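Local atomic coordinates of GDP-mannose-dependent alpha-(1-6)-phosphatidylinositol monomannoside mannosyltransferase (Corynebacterium glutamicum, PDB entry 3OKP), a protein that is a mannosyltransferase of the GT-B class, built from two Rossmann-like domains that face each other across a cleft. Residues 112-126 / 141-155. Residues are numbered along the deposited sequence; the frame is centred on the assembly and turned at random.
Sequences KVIASTHGHEVGWSM and VDVLTYISQYTLRRF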
loop_
_atom_site.group_PDB
_atom_site.type_symbol
_atom_site.label_atom_id
_atom_site.label_comp_id
_atom_site.label_asym_id
_atom_site.label_seq_id
_atom_site.Cartn_x
_atom_site.Cartn_y
_atom_site.Cartn_z
ATOM N N LYS A 112 -12.238 -3.490 23.707
ATOM C CA LYS A 112 -11.068 -3.013 22.977
ATOM C C LYS A 112 -11.477 -2.177 21.767
ATOM O O LYS A 112 -12.333 -2.588 20.977
ATOM C CB LYS A 112 -10.194 -4.187 22.521
ATOM C CG LYS A 112 -8.837 -3.767 21.965
ATOM C CD LYS A 112 -8.055 -4.947 21.393
ATOM C CE LYS A 112 -7.689 -5.957 22.475
ATOM N NZ LYS A 112 -6.743 -6.979 21.963
ATOM N N VAL A 113 -10.859 -1.007 21.634
ATOM C CA VAL A 113 -11.054 -0.155 20.466
ATOM C C VAL A 113 -9.749 -0.042 19.683
ATOM O O VAL A 113 -8.703 0.303 20.238
ATOM C CB VAL A 113 -11.580 1.257 20.844
ATOM C CG1 VAL A 113 -11.681 2.146 19.603
ATOM C CG2 VAL A 113 -12.933 1.161 21.536
ATOM N N ILE A 114 -9.827 -0.356 18.393
ATOM C CA ILE A 114 -8.691 -0.265 17.485
ATOM C C ILE A 114 -9.016 0.758 16.402
ATOM O O ILE A 114 -10.151 0.825 15.930
ATOM C CB ILE A 114 -8.362 -1.638 16.819
ATOM C CG1 ILE A 114 -8.244 -2.759 17.860
ATOM C CG2 ILE A 114 -7.082 -1.565 15.995
ATOM C CD1 ILE A 114 -9.500 -3.587 18.025
ATOM N N ALA A 115 -8.024 1.563 16.027
ATOM C CA ALA A 115 -8.145 2.459 14.878
ATOM C C ALA A 115 -6.894 2.379 14.004
ATOM O O ALA A 115 -5.768 2.401 14.513
ATOM C CB ALA A 115 -8.403 3.895 15.332
ATOM N N SER A 116 -7.099 2.277 12.692
ATOM C CA SER A 116 -5.994 2.187 11.737
ATOM C C SER A 116 -5.719 3.523 11.056
ATOM O O SER A 116 -6.629 4.157 10.522
ATOM C CB SER A 116 -6.260 1.106 10.682
ATOM O OG SER A 116 -6.207 -0.197 11.244
ATOM N N THR A 117 -4.461 3.949 11.091
ATOM C CA THR A 117 -4.032 5.129 10.350
ATOM C C THR A 117 -3.464 4.695 9.009
ATOM O O THR A 117 -3.075 3.534 8.833
ATOM C CB THR A 117 -2.970 5.951 11.111
ATOM O OG1 THR A 117 -1.794 5.156 11.312
ATOM C CG2 THR A 117 -3.514 6.431 12.453
ATOM N N HIS A 118 -3.425 5.631 8.065
ATOM C CA HIS A 118 -2.883 5.360 6.739
ATOM C C HIS A 118 -1.934 6.488 6.327
ATOM O O HIS A 118 -0.851 6.615 6.895
ATOM C CB HIS A 118 -4.023 5.136 5.735
ATOM C CG HIS A 118 -5.008 4.095 6.174
ATOM N ND1 HIS A 118 -4.864 2.758 5.872
ATOM C CD2 HIS A 118 -6.132 4.191 6.924
ATOM C CE1 HIS A 118 -5.865 2.078 6.402
ATOM N NE2 HIS A 118 -6.647 2.924 7.048
ATOM N N GLY A 119 -2.340 7.316 5.369
ATOM C CA GLY A 119 -1.516 8.442 4.927
ATOM C C GLY A 119 -1.972 9.793 5.452
ATOM O O GLY A 119 -1.148 10.638 5.810
ATOM N N HIS A 120 -3.289 9.986 5.506
ATOM C CA HIS A 120 -3.894 11.291 5.787
ATOM C C HIS A 120 -3.565 11.884 7.161
ATOM O O HIS A 120 -3.451 13.102 7.291
ATOM C CB HIS A 120 -5.416 11.227 5.601
ATOM N N GLU A 121 -3.409 11.027 8.169
ATOM C CA GLU A 121 -3.163 11.475 9.547
ATOM C C GLU A 121 -1.877 12.295 9.715
ATOM O O GLU A 121 -1.765 13.086 10.654
ATOM C CB GLU A 121 -3.175 10.292 10.523
ATOM C CG GLU A 121 -4.570 9.733 10.831
ATOM C CD GLU A 121 -5.053 8.685 9.829
ATOM O OE1 GLU A 121 -4.269 8.271 8.944
ATOM O OE2 GLU A 121 -6.229 8.269 9.937
ATOM N N VAL A 122 -0.922 12.103 8.804
ATOM C CA VAL A 122 0.308 12.903 8.772
ATOM C C VAL A 122 -0.024 14.389 8.607
ATOM O O VAL A 122 0.474 15.231 9.354
ATOM C CB VAL A 122 1.274 12.445 7.639
ATOM C CG1 VAL A 122 2.523 13.325 7.596
ATOM C CG2 VAL A 122 1.667 10.981 7.815
ATOM N N GLY A 123 -0.879 14.697 7.634
ATOM C CA GLY A 123 -1.328 16.066 7.393
ATOM C C GLY A 123 -2.169 16.623 8.529
ATOM O O GLY A 123 -2.159 17.831 8.774
ATOM N N TRP A 124 -2.898 15.738 9.215
ATOM C CA TRP A 124 -3.719 16.112 10.372
ATOM C C TRP A 124 -2.881 16.591 11.566
ATOM O O TRP A 124 -3.362 17.360 12.398
ATOM C CB TRP A 124 -4.616 14.944 10.801
ATOM C CG TRP A 124 -5.863 14.765 9.971
ATOM C CD1 TRP A 124 -5.926 14.487 8.637
ATOM C CD2 TRP A 124 -7.222 14.825 10.431
ATOM N NE1 TRP A 124 -7.234 14.388 8.230
ATOM C CE2 TRP A 124 -8.052 14.588 9.312
ATOM C CE3 TRP A 124 -7.820 15.061 11.677
ATOM C CZ2 TRP A 124 -9.452 14.580 9.400
ATOM C CZ3 TRP A 124 -9.210 15.053 11.765
ATOM C CH2 TRP A 124 -10.009 14.812 10.631
ATOM N N SER A 125 -1.633 16.136 11.646
ATOM C CA SER A 125 -0.738 16.536 12.735
ATOM C C SER A 125 -0.116 17.924 12.529
ATOM O O SER A 125 0.636 18.404 13.382
ATOM C CB SER A 125 0.356 15.483 12.946
ATOM O OG SER A 125 1.262 15.453 11.855
ATOM N N MET A 126 -0.452 18.567 11.409
ATOM C CA MET A 126 0.148 19.850 11.018
ATOM C C MET A 126 -0.704 21.074 11.368
ATOM O O MET A 126 -0.203 22.200 11.372
ATOM C CB MET A 126 0.463 19.860 9.516
ATOM C CG MET A 126 1.410 18.758 9.048
ATOM S SD MET A 126 3.033 18.790 9.841
ATOM C CE MET A 126 3.734 20.301 9.171
ATOM N N VAL A 141 -8.799 5.418 22.119
ATOM C CA VAL A 141 -8.413 4.229 21.359
ATOM C C VAL A 141 -7.342 3.431 22.109
ATOM O O VAL A 141 -6.375 3.999 22.621
ATOM C CB VAL A 141 -7.928 4.611 19.933
ATOM C CG1 VAL A 141 -7.178 3.472 19.278
ATOM C CG2 VAL A 141 -9.107 5.031 19.062
ATOM N N ASP A 142 -7.526 2.115 22.172
ATOM C CA ASP A 142 -6.597 1.235 22.877
ATOM C C ASP A 142 -5.406 0.845 22.008
ATOM O O ASP A 142 -4.276 0.754 22.496
ATOM C CB ASP A 142 -7.327 -0.014 23.379
ATOM C CG ASP A 142 -8.517 0.324 24.258
ATOM O OD1 ASP A 142 -8.322 0.997 25.292
ATOM O OD2 ASP A 142 -9.647 -0.077 23.914
ATOM N N VAL A 143 -5.668 0.610 20.725
ATOM C CA VAL A 143 -4.631 0.221 19.775
ATOM C C VAL A 143 -4.703 1.097 18.529
ATOM O O VAL A 143 -5.717 1.115 17.832
ATOM C CB VAL A 143 -4.744 -1.273 19.361
ATOM C CG1 VAL A 143 -3.627 -1.647 18.386
ATOM C CG2 VAL A 143 -4.707 -2.190 20.583
ATOM N N LEU A 144 -3.628 1.831 18.261
ATOM C CA LEU A 144 -3.529 2.596 17.027
ATOM C C LEU A 144 -2.529 1.934 16.090
ATOM O O LEU A 144 -1.354 1.777 16.433
ATOM C CB LEU A 144 -3.131 4.049 17.302
ATOM C CG LEU A 144 -3.296 4.980 16.097
ATOM C CD1 LEU A 144 -4.713 5.553 16.035
ATOM C CD2 LEU A 144 -2.269 6.092 16.130
ATOM N N THR A 145 -2.999 1.535 14.912
ATOM C CA THR A 145 -2.112 0.909 13.931
ATOM C C THR A 145 -1.560 1.926 12.929
ATOM O O THR A 145 -2.200 2.939 12.641
ATOM C CB THR A 145 -2.754 -0.309 13.209
ATOM O OG1 THR A 145 -3.579 0.130 12.123
ATOM C CG2 THR A 145 -3.569 -1.172 14.181
ATOM N N TYR A 146 -0.359 1.645 12.425
ATOM C CA TYR A 146 0.337 2.527 11.494
ATOM C C TYR A 146 0.998 1.698 10.392
ATOM O O TYR A 146 1.319 0.528 10.602
ATOM C CB TYR A 146 1.377 3.380 12.239
ATOM C CG TYR A 146 2.459 2.579 12.942
ATOM C CD1 TYR A 146 3.640 2.238 12.283
ATOM C CD2 TYR A 146 2.306 2.168 14.268
ATOM C CE1 TYR A 146 4.640 1.503 12.920
ATOM C CE2 TYR A 146 3.303 1.432 14.916
ATOM C CZ TYR A 146 4.465 1.105 14.233
ATOM O OH TYR A 146 5.457 0.382 14.859
ATOM N N ILE A 147 1.207 2.310 9.230
ATOM C CA ILE A 147 1.740 1.600 8.059
ATOM C C ILE A 147 3.279 1.573 7.974
ATOM O O ILE A 147 3.854 0.636 7.417
ATOM C CB ILE A 147 1.119 2.115 6.723
ATOM C CG1 ILE A 147 1.556 3.556 6.421
ATOM C CG2 ILE A 147 -0.411 1.977 6.753
ATOM C CD1 ILE A 147 1.266 4.020 4.995
ATOM N N SER A 148 3.933 2.595 8.524
ATOM C CA SER A 148 5.397 2.667 8.525
ATOM C C SER A 148 5.934 3.409 9.745
ATOM O O SER A 148 5.221 4.199 10.367
ATOM C CB SER A 148 5.907 3.336 7.242
ATOM O OG SER A 148 5.393 4.651 7.106
ATOM N N GLN A 149 7.197 3.152 10.080
ATOM C CA GLN A 149 7.874 3.883 11.147
ATOM C C GLN A 149 7.943 5.372 10.822
ATOM O O GLN A 149 7.937 6.211 11.727
ATOM C CB GLN A 149 9.278 3.325 11.395
ATOM C CG GLN A 149 9.306 1.906 11.967
ATOM C CD GLN A 149 8.629 1.785 13.331
ATOM O OE1 GLN A 149 7.978 0.780 13.621
ATOM N NE2 GLN A 149 8.780 2.807 14.170
ATOM N N TYR A 150 7.996 5.689 9.527
ATOM C CA TYR A 150 7.956 7.074 9.068
ATOM C C TYR A 150 6.668 7.794 9.472
ATOM O O TYR A 150 6.724 8.856 10.095
ATOM C CB TYR A 150 8.152 7.175 7.549
ATOM C CG TYR A 150 8.058 8.602 7.057
ATOM C CD1 TYR A 150 9.162 9.448 7.121
ATOM C CD2 TYR A 150 6.857 9.115 6.555
ATOM C CE1 TYR A 150 9.085 10.763 6.686
ATOM C CE2 TYR A 150 6.770 10.435 6.118
ATOM C CZ TYR A 150 7.889 11.251 6.187
ATOM O OH TYR A 150 7.822 12.559 5.759
ATOM N N THR A 151 5.516 7.224 9.109
ATOM C CA THR A 151 4.227 7.854 9.426
ATOM C C THR A 151 4.039 7.977 10.933
ATOM O O THR A 151 3.575 9.014 11.418
ATOM C CB THR A 151 3.009 7.136 8.782
ATOM O OG1 THR A 151 2.924 5.784 9.250
ATOM C CG2 THR A 151 3.106 7.158 7.258
ATOM N N LEU A 152 4.427 6.930 11.665
ATOM C CA LEU A 152 4.406 6.951 13.127
ATOM C C LEU A 152 5.172 8.143 13.709
ATOM O O LEU A 152 4.648 8.857 14.564
ATOM C CB LEU A 152 4.942 5.636 13.714
ATOM C CG LEU A 152 4.917 5.530 15.247
ATOM C CD1 LEU A 152 3.482 5.561 15.781
ATOM C CD2 LEU A 152 5.647 4.294 15.740
ATOM N N ARG A 153 6.400 8.361 13.239
ATOM C CA ARG A 153 7.205 9.497 13.699
ATOM C C ARG A 153 6.505 10.840 13.459
ATOM O O ARG A 153 6.566 11.735 14.306
ATOM C CB ARG A 153 8.590 9.490 13.043
ATOM C CG ARG A 153 9.534 10.570 13.580
ATOM C CD ARG A 153 10.952 10.435 13.035
ATOM N NE ARG A 153 11.065 10.828 11.630
ATOM C CZ ARG A 153 11.185 9.973 10.618
ATOM N NH1 ARG A 153 11.206 8.662 10.843
ATOM N NH2 ARG A 153 11.287 10.427 9.377
ATOM N N ARG A 154 5.836 10.965 12.314
ATOM C CA ARG A 154 5.159 12.210 11.939
ATOM C C ARG A 154 3.967 12.568 12.839
ATOM O O ARG A 154 3.733 13.749 13.107
ATOM C CB ARG A 154 4.709 12.176 10.469
ATOM C CG ARG A 154 5.829 12.056 9.414
ATOM C CD ARG A 154 6.755 13.280 9.337
ATOM N NE ARG A 154 6.029 14.537 9.133
ATOM C CZ ARG A 154 5.827 15.126 7.955
ATOM N NH1 ARG A 154 6.292 14.587 6.834
ATOM N NH2 ARG A 154 5.154 16.267 7.901
ATOM N N PHE A 155 3.220 11.565 13.308
ATOM C CA PHE A 155 1.987 11.839 14.064
ATOM C C PHE A 155 1.885 11.296 15.501
ATOM O O PHE A 155 0.865 11.505 16.169
ATOM C CB PHE A 155 0.730 11.452 13.254
ATOM C CG PHE A 155 0.640 9.982 12.892
ATOM C CD1 PHE A 155 0.333 9.601 11.589
ATOM C CD2 PHE A 155 0.835 8.985 13.851
ATOM C CE1 PHE A 155 0.235 8.254 11.242
ATOM C CE2 PHE A 155 0.740 7.641 13.514
ATOM C CZ PHE A 155 0.439 7.274 12.205
HETATM O O HOH W 1 -2.516 1.072 9.942
HETATM O O HOH W 2 0.066 5.162 9.048
#
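Thr-117, just past the C-terminal end of strand 112-116, turns its hydroxyl onto Thr-145 of the neighbouring parallel strand 143-146, within the Rossmann-like sheet of the N-terminal GT-B domain. Helix 128-140 makes the beta-alpha-beta crossover between these two strands. Where the second strand begins, Asp-142 OD2 takes the N-H of Val-113 at 2.7 Å with its anti lone pair, while OD1 forms a salt bridge with Lys-106. Ile-114 and Val-143 run alongside each other, and on their face of the sheet Ser-116 OG and Thr-145 OG1 are hydrogen-bonded at 2.8 Å. On the other face, Leu-144 CD1 touches Ala-115 CB and the Thr-117 methyl, the Leu-144 and Thr-117 side chains crossing at about a right angle. With chi1 at 62°, Thr-117 OG1 sits between its own N and carbonyl carbon and donates to Thr-145 O in the carbonyl plane (2.6 Å); Thr-117 N grips the same oxygen from 35° out of that plane. Beyond the strands, helix 149-159 packs on the short, weakly bonded helix 121-124. Phe-155 comes to meet Thr-117, its CZ 3.2 Å from OG1, and places CD1 against Glu-121 CB. Val-122 CG1 lies 3.8 Å above the centre of the Arg-154 guanidinium, whose NH1 donates in plane to Tyr-150 OH and also bonds Gly-286 O, while Met-126 SD stands at its edge, 3.8 Å from NH2.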